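Local atomic coordinates of putative ABC transporter, periplasmic binding protein, amino acid (Neisseria gonorrhoeae, PDB entry 2YJP), a protein that probably captures L-cysteine outside the inner membrane and delivers it to an ABC transporter, as a periplasmic solute-binding protein. Residues K86-D91 / N255-A260; K154-M159 / R205-A210; T166-K171 / D199-G204. The protein carries 1 engineered substitution. All coordinates share one frame; numbering follows the deposited sequence.

Contact 1. Residues K86-D91 / N255-A260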
ATOM      1  N   LYS A  86       9.248  -9.777   6.482  1.00 20.75           N
ATOM      2  CA  LYS A  86      10.277 -10.360   7.355  1.00 22.48           C
ATOM      3  C   LYS A  86       9.880 -11.779   7.769  1.00 23.36           C
ATOM      4  O   LYS A  86      10.718 -12.697   7.814  1.00 23.26           O
ATOM      5  CB  LYS A  86      10.537  -9.447   8.556  1.00 23.53           C
ATOM      6  CG  LYS A  86      11.304  -8.156   8.152  1.00 24.35           C
ATOM      7  CD  LYS A  86      11.813  -7.331   9.365  1.00 28.02           C
ATOM      8  CE  LYS A  86      10.666  -7.042  10.332  1.00 30.32           C
ATOM      9  NZ  LYS A  86      10.929  -5.960  11.333  1.00 32.83           N
ATOM     10  N   ASP A  87       8.579 -11.961   7.975  1.00 23.14           N
ATOM     11  CA  ASP A  87       8.016 -13.271   8.289  1.00 24.75           C
ATOM     12  C   ASP A  87       8.229 -14.276   7.140  1.00 24.26           C
ATOM     13  O   ASP A  87       8.626 -15.417   7.374  1.00 24.64           O
ATOM     14  CB  ASP A  87       6.525 -13.105   8.611  1.00 24.73           C
ATOM     15  CG  ASP A  87       6.278 -12.732  10.084  1.00 30.34           C
ATOM     16  OD1 ASP A  87       7.174 -12.993  10.913  1.00 35.22           O
ATOM     17  OD2 ASP A  87       5.161 -12.226  10.418  1.00 33.65           O
ATOM     18  N   LEU A  88       7.961 -13.831   5.915  1.00 22.67           N
ATOM     19  CA  LEU A  88       8.173 -14.632   4.724  1.00 23.71           C
ATOM     20  C   LEU A  88       9.635 -15.017   4.561  1.00 24.02           C
ATOM     21  O   LEU A  88       9.927 -16.172   4.244  1.00 25.12           O
ATOM     22  CB  LEU A  88       7.735 -13.882   3.458  1.00 22.05           C
ATOM     23  CG  LEU A  88       6.313 -13.412   3.399  1.00 24.65           C
ATOM     24  CD1 LEU A  88       6.092 -13.199   2.094  1.00 23.97           C
ATOM     25  CD2 LEU A  88       5.374 -14.411   3.393  1.00 24.42           C
ATOM     26  N   ALA A  89      10.546 -14.057   4.747  1.00 23.58           N
ATOM     27  CA  ALA A  89      11.997 -14.339   4.664  1.00 24.49           C
ATOM     28  C   ALA A  89      12.495 -15.325   5.747  1.00 26.31           C
ATOM     29  O   ALA A  89      13.331 -16.223   5.477  1.00 26.87           O
ATOM     30  CB  ALA A  89      12.799 -13.068   4.697  1.00 22.89           C
ATOM     31  N   LYS A  90      12.011 -15.144   6.972  1.00 25.87           N
ATOM     32  CA  LYS A  90      12.335 -16.081   8.010  1.00 27.99           C
ATOM     33  C   LYS A  90      11.910 -17.520   7.601  1.00 28.77           C
ATOM     34  O   LYS A  90      12.702 -18.468   7.776  1.00 28.99           O
ATOM     35  CB  LYS A  90      11.671 -15.663   9.332  1.00 27.86           C
ATOM     36  CG  LYS A  90      11.794 -16.715  10.393  1.00 31.72           C
ATOM     37  CD  LYS A  90      11.470 -16.152  11.750  1.00 36.23           C
ATOM     38  CE  LYS A  90      10.854 -17.198  12.606  1.00 39.51           C
ATOM     39  NZ  LYS A  90      11.317 -18.496  12.068  1.00 42.40           N
ATOM     40  N   ASP A  91      10.685 -17.684   7.066  1.00 27.77           N
ATOM     41  CA  ASP A  91      10.222 -19.046   6.716  1.00 29.33           C
ATOM     42  C   ASP A  91      10.991 -19.574   5.513  1.00 29.55           C
ATOM     43  O   ASP A  91      11.327 -20.724   5.457  1.00 30.31           O
ATOM     44  CB  ASP A  91       8.727 -19.059   6.414  1.00 28.61           C
ATOM     45  CG  ASP A  91       7.894 -18.910   7.639  1.00 30.65           C
ATOM     46  OD1 ASP A  91       8.391 -19.317   8.708  1.00 35.13           O
ATOM     47  OD2 ASP A  91       6.753 -18.373   7.551  1.00 32.13           O
ATOM     48  N   ASN A 255       0.886 -17.937  -1.109  1.00 23.12           N
ATOM     49  CA  ASN A 255      -0.492 -18.283  -0.678  1.00 23.99           C
ATOM     50  C   ASN A 255      -0.521 -19.091   0.643  1.00 25.16           C
ATOM     51  O   ASN A 255      -1.253 -18.734   1.556  1.00 25.13           O
ATOM     52  CB  ASN A 255      -1.202 -19.109  -1.751  1.00 24.58           C
ATOM     53  CG  ASN A 255      -1.614 -18.276  -2.953  1.00 26.94           C
ATOM     54  OD1 ASN A 255      -1.637 -17.053  -2.897  1.00 24.51           O
ATOM     55  ND2 ASN A 255      -1.945 -18.952  -4.053  1.00 24.25           N
ATOM     56  N   GLY A 256       0.268 -20.176   0.710  1.00 25.06           N
ATOM     57  CA  GLY A 256       0.355 -21.031   1.870  1.00 26.75           C
ATOM     58  C   GLY A 256       0.885 -20.255   3.077  1.00 26.80           C
ATOM     59  O   GLY A 256       0.403 -20.398   4.195  1.00 27.33           O
ATOM     60  N   GLU A 257       1.878 -19.417   2.833  1.00 25.68           N
ATOM     61  CA  GLU A 257       2.388 -18.525   3.882  1.00 25.58           C
ATOM     62  C   GLU A 257       1.383 -17.526   4.427  1.00 24.46           C
ATOM     63  O   GLU A 257       1.316 -17.375   5.640  1.00 25.44           O
ATOM     64  CB  GLU A 257       3.579 -17.758   3.377  1.00 24.40           C
ATOM     65  CG  GLU A 257       4.800 -18.591   3.209  1.00 27.19           C
ATOM     66  CD  GLU A 257       5.395 -18.939   4.543  1.00 32.24           C
ATOM     67  OE1 GLU A 257       5.581 -17.985   5.347  1.00 33.63           O
ATOM     68  OE2 GLU A 257       5.646 -20.149   4.803  1.00 32.29           O
ATOM     69  N   ILE A 258       0.630 -16.851   3.550  1.00 23.09           N
ATOM     70  CA  ILE A 258      -0.400 -15.921   3.990  1.00 23.35           C
ATOM     71  C   ILE A 258      -1.462 -16.626   4.824  1.00 25.01           C
ATOM     72  O   ILE A 258      -1.863 -16.113   5.865  1.00 25.49           O
ATOM     73  CB  ILE A 258      -1.065 -15.155   2.819  1.00 22.46           C
ATOM     74  CG1 ILE A 258      -0.038 -14.240   2.131  1.00 22.89           C
ATOM     75  CG2 ILE A 258      -2.295 -14.328   3.299  1.00 21.33           C
ATOM     76  CD1 ILE A 258       0.668 -13.182   3.050  1.00 21.67           C
ATOM     77  N   ALA A 259      -1.886 -17.804   4.356  1.00 26.19           N
ATOM     78  CA  ALA A 259      -2.976 -18.570   4.957  1.00 27.62           C
ATOM     79  C   ALA A 259      -2.522 -18.943   6.344  1.00 28.89           C
ATOM     80  O   ALA A 259      -3.300 -18.847   7.312  1.00 29.79           O
ATOM     81  CB  ALA A 259      -3.297 -19.856   4.125  1.00 27.71           C
ATOM     82  N   ALA A 260      -1.256 -19.381   6.430  1.00 28.53           N
ATOM     83  CA  ALA A 260      -0.706 -19.855   7.714  1.00 30.13           C
ATOM     84  C   ALA A 260      -0.586 -18.681   8.685  1.00 29.91           C
ATOM     85  O   ALA A 260      -0.830 -18.860   9.882  1.00 32.23           O
ATOM     86  CB  ALA A 260       0.641 -20.577   7.559  1.00 29.27           C
TER
HETATM   87  O   HOH W   1       4.715 -20.466   7.313  1.00 36.58           O
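The carboxylates of Asp91 and Glu257 meet with their planes turned 65° from each other. Asp91 OD2 comes close to the plane of the Glu257 carboxylate, beside Glu257 OE1 and 2.5 Å from it, a separation at which one of the acids may well hold a proton. Asp91 CB lies obliquely to one side of that plane, beyond the two oxygens, 3.5 Å from Glu257 OE1 and 3.6 Å from Glu257 OE2. Water 1 lies on the other side, donating to Glu257 OE2 at 2.7 Å and to Asp91 OD2 at 2.9 Å, and so ties the two acids together. The charge on Asp91 is also met by Arg266, which forms a salt bridge with Asp91 OD2. Glu257 bends at its second torsion (chi2 -73°), bringing the acid round to Asp91 while Glu257 CB stays against the end of the Leu88 side chain. Leucine suits the buried level of the interface, and the acids suit its partly exposed, hydrated margin. This is plain helix-helix packing, away from the ligand and zinc sites, between an early and a late helix of the chain, 80-93 and 248-264, whose local axes approach to 11.0 Å at 115°. Met261 and Trp253 of helix 248-264 extend the packing against helix 80-93, and Arg266 reaches in from helix 266-274.

Contact 2. Residues K154-M159 / R205-A210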
ATOM      1  N   LYS A 154     -11.650  24.391   4.690  1.00 25.00           N
ATOM      2  CA  LYS A 154     -12.300  24.357   3.374  1.00 24.87           C
ATOM      3  C   LYS A 154     -12.527  22.868   3.022  1.00 22.62           C
ATOM      4  O   LYS A 154     -11.900  22.322   2.086  1.00 21.51           O
ATOM      5  CB  LYS A 154     -11.360  25.059   2.364  1.00 25.64           C
ATOM      6  CG  LYS A 154     -11.940  25.463   0.995  1.00 29.81           C
ATOM      7  CD  LYS A 154     -13.116  26.493   1.058  1.00 40.01           C
ATOM      8  CE  LYS A 154     -13.310  27.296  -0.262  1.00 43.28           C
ATOM      9  NZ  LYS A 154     -14.256  28.454   0.007  1.00 48.50           N
ATOM     10  N   PRO A 155     -13.347  22.182   3.823  1.00 21.56           N
ATOM     11  CA  PRO A 155     -13.457  20.724   3.609  1.00 20.09           C
ATOM     12  C   PRO A 155     -14.081  20.392   2.243  1.00 20.02           C
ATOM     13  O   PRO A 155     -15.019  21.091   1.776  1.00 20.99           O
ATOM     14  CB  PRO A 155     -14.403  20.261   4.741  1.00 20.56           C
ATOM     15  CG  PRO A 155     -15.092  21.593   5.295  1.00 22.05           C
ATOM     16  CD  PRO A 155     -14.247  22.725   4.867  1.00 22.64           C
ATOM     17  N   ILE A 156     -13.597  19.338   1.616  1.00 17.32           N
ATOM     18  CA  ILE A 156     -14.231  18.876   0.424  1.00 17.02           C
ATOM     19  C   ILE A 156     -15.012  17.579   0.744  1.00 17.38           C
ATOM     20  O   ILE A 156     -14.414  16.563   1.230  1.00 16.18           O
ATOM     21  CB  ILE A 156     -13.149  18.583  -0.618  1.00 17.15           C
ATOM     22  CG1 ILE A 156     -12.356  19.855  -0.958  1.00 16.90           C
ATOM     23  CG2 ILE A 156     -13.753  17.885  -1.876  1.00 16.86           C
ATOM     24  CD1 ILE A 156     -13.223  21.044  -1.616  1.00 17.27           C
ATOM     25  N   THR A 157     -16.307  17.603   0.428  1.00 17.79           N
ATOM     26  CA  THR A 157     -17.226  16.492   0.715  1.00 18.25           C
ATOM     27  C   THR A 157     -17.927  16.056  -0.548  1.00 20.12           C
ATOM     28  O   THR A 157     -18.550  15.006  -0.575  1.00 21.51           O
ATOM     29  CB  THR A 157     -18.295  16.864   1.774  1.00 19.70           C
ATOM     30  OG1 THR A 157     -18.993  18.073   1.377  1.00 19.63           O
ATOM     31  CG2 THR A 157     -17.652  17.061   3.213  1.00 18.79           C
ATOM     32  N   ASP A 158     -17.908  16.860  -1.611  1.00 20.88           N
ATOM     33  CA  ASP A 158     -18.504  16.339  -2.825  1.00 22.06           C
ATOM     34  C   ASP A 158     -17.729  16.730  -4.109  1.00 22.51           C
ATOM     35  O   ASP A 158     -16.927  17.673  -4.103  1.00 21.87           O
ATOM     36  CB  ASP A 158     -19.976  16.714  -2.889  1.00 22.57           C
ATOM     37  CG  ASP A 158     -20.169  18.177  -3.183  1.00 26.10           C
ATOM     38  OD1 ASP A 158     -19.527  18.793  -3.914  1.00 26.61           O
ATOM     39  OD2 ASP A 158     -20.972  18.914  -2.791  1.00 29.02           O
ATOM     40  N   MET A 159     -17.993  16.028  -5.214  1.00 23.16           N
ATOM     41  CA  MET A 159     -17.234  16.238  -6.471  1.00 23.07           C
ATOM     42  C   MET A 159     -17.514  17.614  -7.111  1.00 24.70           C
ATOM     43  O   MET A 159     -16.602  18.260  -7.654  1.00 24.32           O
ATOM     44  CB  MET A 159     -17.543  15.132  -7.466  1.00 24.23           C
ATOM     45  CG  MET A 159     -17.391  13.720  -6.846  1.00 25.85           C
ATOM     46  SD  MET A 159     -15.665  13.535  -6.457  1.00 32.56           S
ATOM     47  CE  MET A 159     -15.664  11.851  -5.721  1.00 30.88           C
ATOM     48  N   ARG A 205      -1.148  23.314  -3.286  1.00 26.68           N
ATOM     49  CA  ARG A 205      -1.099  23.075  -4.713  1.00 26.66           C
ATOM     50  C   ARG A 205      -2.427  22.506  -5.240  1.00 25.66           C
ATOM     51  O   ARG A 205      -2.724  22.600  -6.431  1.00 26.72           O
ATOM     52  CB  ARG A 205       0.105  22.189  -5.051  1.00 27.50           C
ATOM     53  CG  ARG A 205       1.509  22.897  -5.015  1.00 30.36           C
ATOM     54  CD  ARG A 205       1.807  23.574  -6.352  1.00 39.18           C
ATOM     55  NE  ARG A 205       2.606  22.763  -7.289  1.00 42.72           N
ATOM     56  CZ  ARG A 205       2.400  22.723  -8.619  1.00 45.56           C
ATOM     57  NH1 ARG A 205       1.401  23.415  -9.178  1.00 43.32           N
ATOM     58  NH2 ARG A 205       3.189  21.971  -9.398  1.00 45.57           N
ATOM     59  N   GLY A 206      -3.237  21.945  -4.348  1.00 23.64           N
ATOM     60  CA  GLY A 206      -4.585  21.459  -4.649  1.00 22.49           C
ATOM     61  C   GLY A 206      -5.463  21.652  -3.426  1.00 22.47           C
ATOM     62  O   GLY A 206      -4.950  21.927  -2.341  1.00 22.89           O
ATOM     63  N   VAL A 207      -6.772  21.522  -3.600  1.00 21.84           N
ATOM     64  CA  VAL A 207      -7.755  21.765  -2.542  1.00 20.96           C
ATOM     65  C   VAL A 207      -7.989  20.516  -1.709  1.00 20.33           C
ATOM     66  O   VAL A 207      -8.577  20.641  -0.641  1.00 19.88           O
ATOM     67  CB  VAL A 207      -9.126  22.224  -3.100  1.00 21.60           C
ATOM     68  CG1 VAL A 207      -8.947  23.482  -3.903  1.00 22.99           C
ATOM     69  CG2 VAL A 207      -9.740  21.165  -3.969  1.00 20.60           C
ATOM     70  N   ALA A 208      -7.502  19.346  -2.187  1.00 18.50           N
ATOM     71  CA  ALA A 208      -7.720  18.046  -1.572  1.00 16.86           C
ATOM     72  C   ALA A 208      -6.774  16.996  -2.163  1.00 17.12           C
ATOM     73  O   ALA A 208      -6.157  17.209  -3.220  1.00 17.51           O
ATOM     74  CB  ALA A 208      -9.162  17.591  -1.786  1.00 16.50           C
ATOM     75  N   LEU A 209      -6.707  15.837  -1.507  1.00 15.82           N
ATOM     76  CA  LEU A 209      -5.847  14.776  -1.935  1.00 15.87           C
ATOM     77  C   LEU A 209      -6.569  13.454  -1.709  1.00 15.48           C
ATOM     78  O   LEU A 209      -7.115  13.209  -0.635  1.00 16.23           O
ATOM     79  CB  LEU A 209      -4.545  14.841  -1.145  1.00 16.03           C
ATOM     80  CG  LEU A 209      -3.455  13.813  -1.399  1.00 16.30           C
ATOM     81  CD1 LEU A 209      -2.119  14.215  -0.752  1.00 13.46           C
ATOM     82  CD2 LEU A 209      -3.892  12.374  -0.918  1.00 13.12           C
ATOM     83  N   ALA A 210      -6.594  12.615  -2.723  1.00 15.29           N
ATOM     84  CA  ALA A 210      -7.266  11.335  -2.633  1.00 14.89           C
ATOM     85  C   ALA A 210      -6.253  10.186  -2.562  1.00 14.53           C
ATOM     86  O   ALA A 210      -5.225  10.222  -3.254  1.00 13.71           O
ATOM     87  CB  ALA A 210      -8.183  11.159  -3.826  1.00 14.88           C
TER
HETATM   88  O   HOH W   2     -10.001  22.817   0.096  1.00 16.04           O
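The loop between strands 142-151 and 166-170 folds back over the start of strand 208-212, a strand of the mixed sheet in one lobe of this solute-binding protein. The touching residue of the loop is Ile156, whose CG1 makes the contact: it lies 4.0 Å from Ala208 CB and 4.2 Å from Val207 CG2, and 3.9 Å from the carbonyl oxygen Val207 O. With CG1 beside the backbone N (chi1 -61°), the ethyl branch is the one turned to the strand, while CG2 takes the position opposite that N. A beta-branched, wholly apolar residue fits this buried spot, and the small methyl of Ala208 lets the loop come close to the sheet. The polar backbone is served by water 2, which donates to Lys154 O at 2.8 Å and to Val207 O at 2.7 Å, bridging the loop and the residue that leads into strand 208-212. Ser150 OG, on the preceding strand 142-151, is hydrogen-bonded to Ile156 N, while Leu162 and Gln165 touch Val207. The loop thus packs beside the start of an interior strand, joining neighbouring elements of the helix-flanked alpha/beta lobe usual in type II periplasmic binding proteins.

Contact 3. Residues T166-K171 / D199-G204. With ZN (zinc ion), chain H; EDO (1,2-ethanediol), chain K.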
ATOM      1  N   THR A 166      -7.968  21.772  -8.258  1.00 26.60           N
ATOM      2  CA  THR A 166      -7.060  20.674  -8.473  1.00 24.59           C
ATOM      3  C   THR A 166      -7.125  19.610  -7.365  1.00 22.77           C
ATOM      4  O   THR A 166      -7.136  19.956  -6.189  1.00 22.34           O
ATOM      5  CB  THR A 166      -5.615  21.226  -8.641  1.00 25.26           C
ATOM      6  OG1 THR A 166      -5.542  22.000  -9.844  1.00 27.28           O
ATOM      7  CG2 THR A 166      -4.573  20.123  -8.749  1.00 22.34           C
ATOM      8  N   LEU A 167      -7.187  18.334  -7.752  1.00 21.19           N
ATOM      9  CA  LEU A 167      -7.083  17.228  -6.798  1.00 19.80           C
ATOM     10  C   LEU A 167      -5.710  16.597  -6.903  1.00 19.76           C
ATOM     11  O   LEU A 167      -5.225  16.334  -8.016  1.00 19.98           O
ATOM     12  CB  LEU A 167      -8.183  16.181  -7.058  1.00 18.53           C
ATOM     13  CG  LEU A 167      -8.256  14.935  -6.203  1.00 17.89           C
ATOM     14  CD1 LEU A 167      -8.591  15.247  -4.725  1.00 13.60           C
ATOM     15  CD2 LEU A 167      -9.285  13.990  -6.821  1.00 17.96           C
ATOM     16  N   LEU A 168      -5.060  16.400  -5.748  1.00 19.16           N
ATOM     17  CA  LEU A 168      -3.743  15.743  -5.710  1.00 18.53           C
ATOM     18  C   LEU A 168      -3.857  14.209  -5.591  1.00 18.41           C
ATOM     19  O   LEU A 168      -4.682  13.681  -4.817  1.00 18.58           O
ATOM     20  CB  LEU A 168      -2.940  16.255  -4.522  1.00 18.08           C
ATOM     21  CG  LEU A 168      -2.705  17.765  -4.606  1.00 20.55           C
ATOM     22  CD1 LEU A 168      -2.181  18.371  -3.324  1.00 20.47           C
ATOM     23  CD2 LEU A 168      -1.726  18.022  -5.711  1.00 21.16           C
ATOM     24  N   VAL A 169      -3.066  13.494  -6.384  1.00 17.77           N
ATOM     25  CA  VAL A 169      -2.977  12.073  -6.210  1.00 16.28           C
ATOM     26  C   VAL A 169      -1.508  11.646  -6.392  1.00 17.60           C
ATOM     27  O   VAL A 169      -0.733  12.300  -7.155  1.00 17.85           O
ATOM     28  CB  VAL A 169      -3.840  11.268  -7.266  1.00 17.18           C
ATOM     29  CG1 VAL A 169      -5.323  11.425  -7.012  1.00 14.79           C
ATOM     30  CG2 VAL A 169      -3.454  11.628  -8.752  1.00 13.97           C
ATOM     31  N   ASN A 170      -1.161  10.534  -5.730  1.00 16.11           N
ATOM     32  CA  ASN A 170       0.113   9.871  -5.949  1.00 16.68           C
ATOM     33  C   ASN A 170      -0.029   9.126  -7.275  1.00 17.83           C
ATOM     34  O   ASN A 170      -0.982   8.341  -7.439  1.00 17.18           O
ATOM     35  CB  ASN A 170       0.445   8.990  -4.756  1.00 14.82           C
ATOM     36  CG  ASN A 170       1.727   8.158  -4.916  1.00 19.97           C
ATOM     37  OD1 ASN A 170       1.800   7.115  -4.492  1.00 19.00           O
ATOM     38  ND2 ASN A 170       2.721   8.672  -5.431  1.00 20.47           N
ATOM     39  N   LYS A 171       0.848   9.439  -8.240  1.00 17.77           N
ATOM     40  CA  LYS A 171       0.784   8.808  -9.518  1.00 19.19           C
ATOM     41  C   LYS A 171       0.790   7.254  -9.402  1.00 19.05           C
ATOM     42  O   LYS A 171       1.610   6.691  -8.665  1.00 18.60           O
ATOM     43  CB  LYS A 171       1.929   9.331 -10.446  1.00 20.80           C
ATOM     44  CG  LYS A 171       1.951   8.646 -11.825  1.00 25.16           C
ATOM     45  CD  LYS A 171       2.871   9.361 -12.868  1.00 31.93           C
ATOM     46  CE  LYS A 171       3.198   8.424 -14.050  1.00 37.77           C
ATOM     47  NZ  LYS A 171       4.404   8.906 -14.883  1.00 42.42           N
ATOM     48  N   ASP A 199       3.157  16.954   0.713  1.00 19.15           N
ATOM     49  CA  ASP A 199       3.765  18.274   0.726  1.00 21.26           C
ATOM     50  C   ASP A 199       3.003  19.212  -0.220  1.00 20.62           C
ATOM     51  O   ASP A 199       2.807  20.364   0.098  1.00 20.87           O
ATOM     52  CB  ASP A 199       5.270  18.294   0.342  1.00 23.21           C
ATOM     53  CG  ASP A 199       6.204  17.741   1.447  1.00 31.09           C
ATOM     54  OD1 ASP A 199       5.805  17.682   2.651  1.00 36.28           O
ATOM     55  OD2 ASP A 199       7.377  17.367   1.114  1.00 38.38           O
ATOM     56  N   ALA A 200       2.589  18.750  -1.387  1.00 19.39           N
ATOM     57  CA  ALA A 200       1.905  19.688  -2.262  1.00 20.80           C
ATOM     58  C   ALA A 200       0.570  20.105  -1.656  1.00 20.59           C
ATOM     59  O   ALA A 200       0.049  21.184  -1.956  1.00 21.45           O
ATOM     60  CB  ALA A 200       1.705  19.097  -3.631  1.00 20.76           C
ATOM     61  N   LEU A 201       0.022  19.261  -0.784  1.00 19.86           N
ATOM     62  CA  LEU A 201      -1.278  19.563  -0.196  1.00 20.06           C
ATOM     63  C   LEU A 201      -1.078  20.597   0.895  1.00 21.59           C
ATOM     64  O   LEU A 201      -1.781  21.649   0.928  1.00 22.13           O
ATOM     65  CB  LEU A 201      -1.993  18.289   0.286  1.00 18.69           C
ATOM     66  CG  LEU A 201      -3.301  18.571   1.049  1.00 18.43           C
ATOM     67  CD1 LEU A 201      -4.417  18.968   0.095  1.00 13.09           C
ATOM     68  CD2 LEU A 201      -3.669  17.389   1.918  1.00 14.18           C
ATOM     69  N   LYS A 202      -0.044  20.362   1.720  1.00 21.18           N
ATOM     70  CA  LYS A 202       0.395  21.368   2.709  1.00 22.32           C
ATOM     71  C   LYS A 202       0.679  22.726   2.062  1.00 24.87           C
ATOM     72  O   LYS A 202       0.390  23.769   2.667  1.00 25.00           O
ATOM     73  CB  LYS A 202       1.630  20.883   3.513  1.00 21.82           C
ATOM     74  CG  LYS A 202       1.310  19.896   4.672  1.00 21.97           C
ATOM     75  CD  LYS A 202       2.420  18.909   4.953  1.00 28.01           C
ATOM     76  CE  LYS A 202       3.629  19.560   5.488  1.00 35.73           C
ATOM     77  NZ  LYS A 202       4.653  18.599   6.020  1.00 39.13           N
ATOM     78  N   ASP A 203       1.291  22.723   0.860  1.00 25.61           N
ATOM     79  CA  ASP A 203       1.621  23.965   0.163  1.00 27.54           C
ATOM     80  C   ASP A 203       0.416  24.595  -0.586  1.00 27.69           C
ATOM     81  O   ASP A 203       0.566  25.627  -1.225  1.00 29.63           O
ATOM     82  CB  ASP A 203       2.746  23.721  -0.821  1.00 28.26           C
ATOM     83  CG  ASP A 203       4.102  23.409  -0.127  1.00 34.61           C
ATOM     84  OD1 ASP A 203       4.305  23.694   1.078  1.00 36.59           O
ATOM     85  OD2 ASP A 203       5.002  22.842  -0.813  1.00 40.66           O
ATOM     86  N   GLY A 204      -0.759  23.970  -0.560  1.00 26.53           N
ATOM     87  CA  GLY A 204      -1.907  24.515  -1.277  1.00 26.80           C
ATOM     88  C   GLY A 204      -1.866  24.330  -2.793  1.00 27.47           C
ATOM     89  O   GLY A 204      -2.503  25.067  -3.522  1.00 27.91           O
TER
HETATM   90 ZN    ZN H1273       6.986  22.328   0.654  1.00 85.93          ZN
HETATM   91  C1  EDO K1276       0.139  24.534   6.299  1.00 40.47           C
HETATM   92  O1  EDO K1276      -0.749  23.883   5.339  1.00 41.60           O
HETATM   93  C2  EDO K1276      -0.671  24.913   7.542  1.00 39.06           C
HETATM   94  O2  EDO K1276      -1.806  24.048   7.781  1.00 28.47           O
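Leu168 belongs to strand 166-170, the middle one of three parallel strands, and it packs beneath the helix of a beta-alpha-beta crossover in which helix 194-202 links strands 187-191 and 208-212. Its CB points toward that helix, and CG is set beside the backbone N (chi1 -60°), carrying CD1 to the helix backbone. CD1 goes deepest: it presses on Leu201 CA at 3.5 Å, a tight carbon contact, and on Leu201 CB at 3.6 Å, and it is 3.7 Å from the carbonyl carbon Ala200 C. Ala200 CB meets both methyls of Leu168, CD1 at 4.0 Å and CD2 at 4.2 Å. Alanine is apt here because its short side chain lets the strand's leucine reach the main chain of the helix. Phe191 and Leu209, on the flanking strands, and Thr197 of the helix also touch Leu168. Beyond the contact the helix ends in a Schellman motif, where Gly204 takes a positive phi (75°) that glycine adopts without strain, and its N donates to Leu201 O. Asp199 and Asp203, near this end of the helix, are both residues of a zinc site in this protein, but Asp199 makes no bond to the metal here: a zinc ion is bound by Asp203 OD2 at 2.5 Å, with Asp203 OD1 at 3.0 Å from the metal.

Contacts 2 and 3 are close neighbours, their centres about 10 Å apart, and both reach the same mixed sheet, where strands 166-170 and 208-212 run side by side. They touch directly: Ala208 O and Leu168 N are 2.9 Å apart, a probable hydrogen bond, and Arg205 N lies 2.8 Å from Ala200 O, another probable one. Contact 1 lies across the centre of the chain, between helices 80-93 and 248-264, its centre about 39 Å from that of contact 2 and about 36 Å from that of contact 3. The order is nested, 3 within 2 within 1: the chain builds the sheet of contacts 2 and 3 and then returns to the first lobe, as in two-lobed binding proteins, with cysteine bound in between.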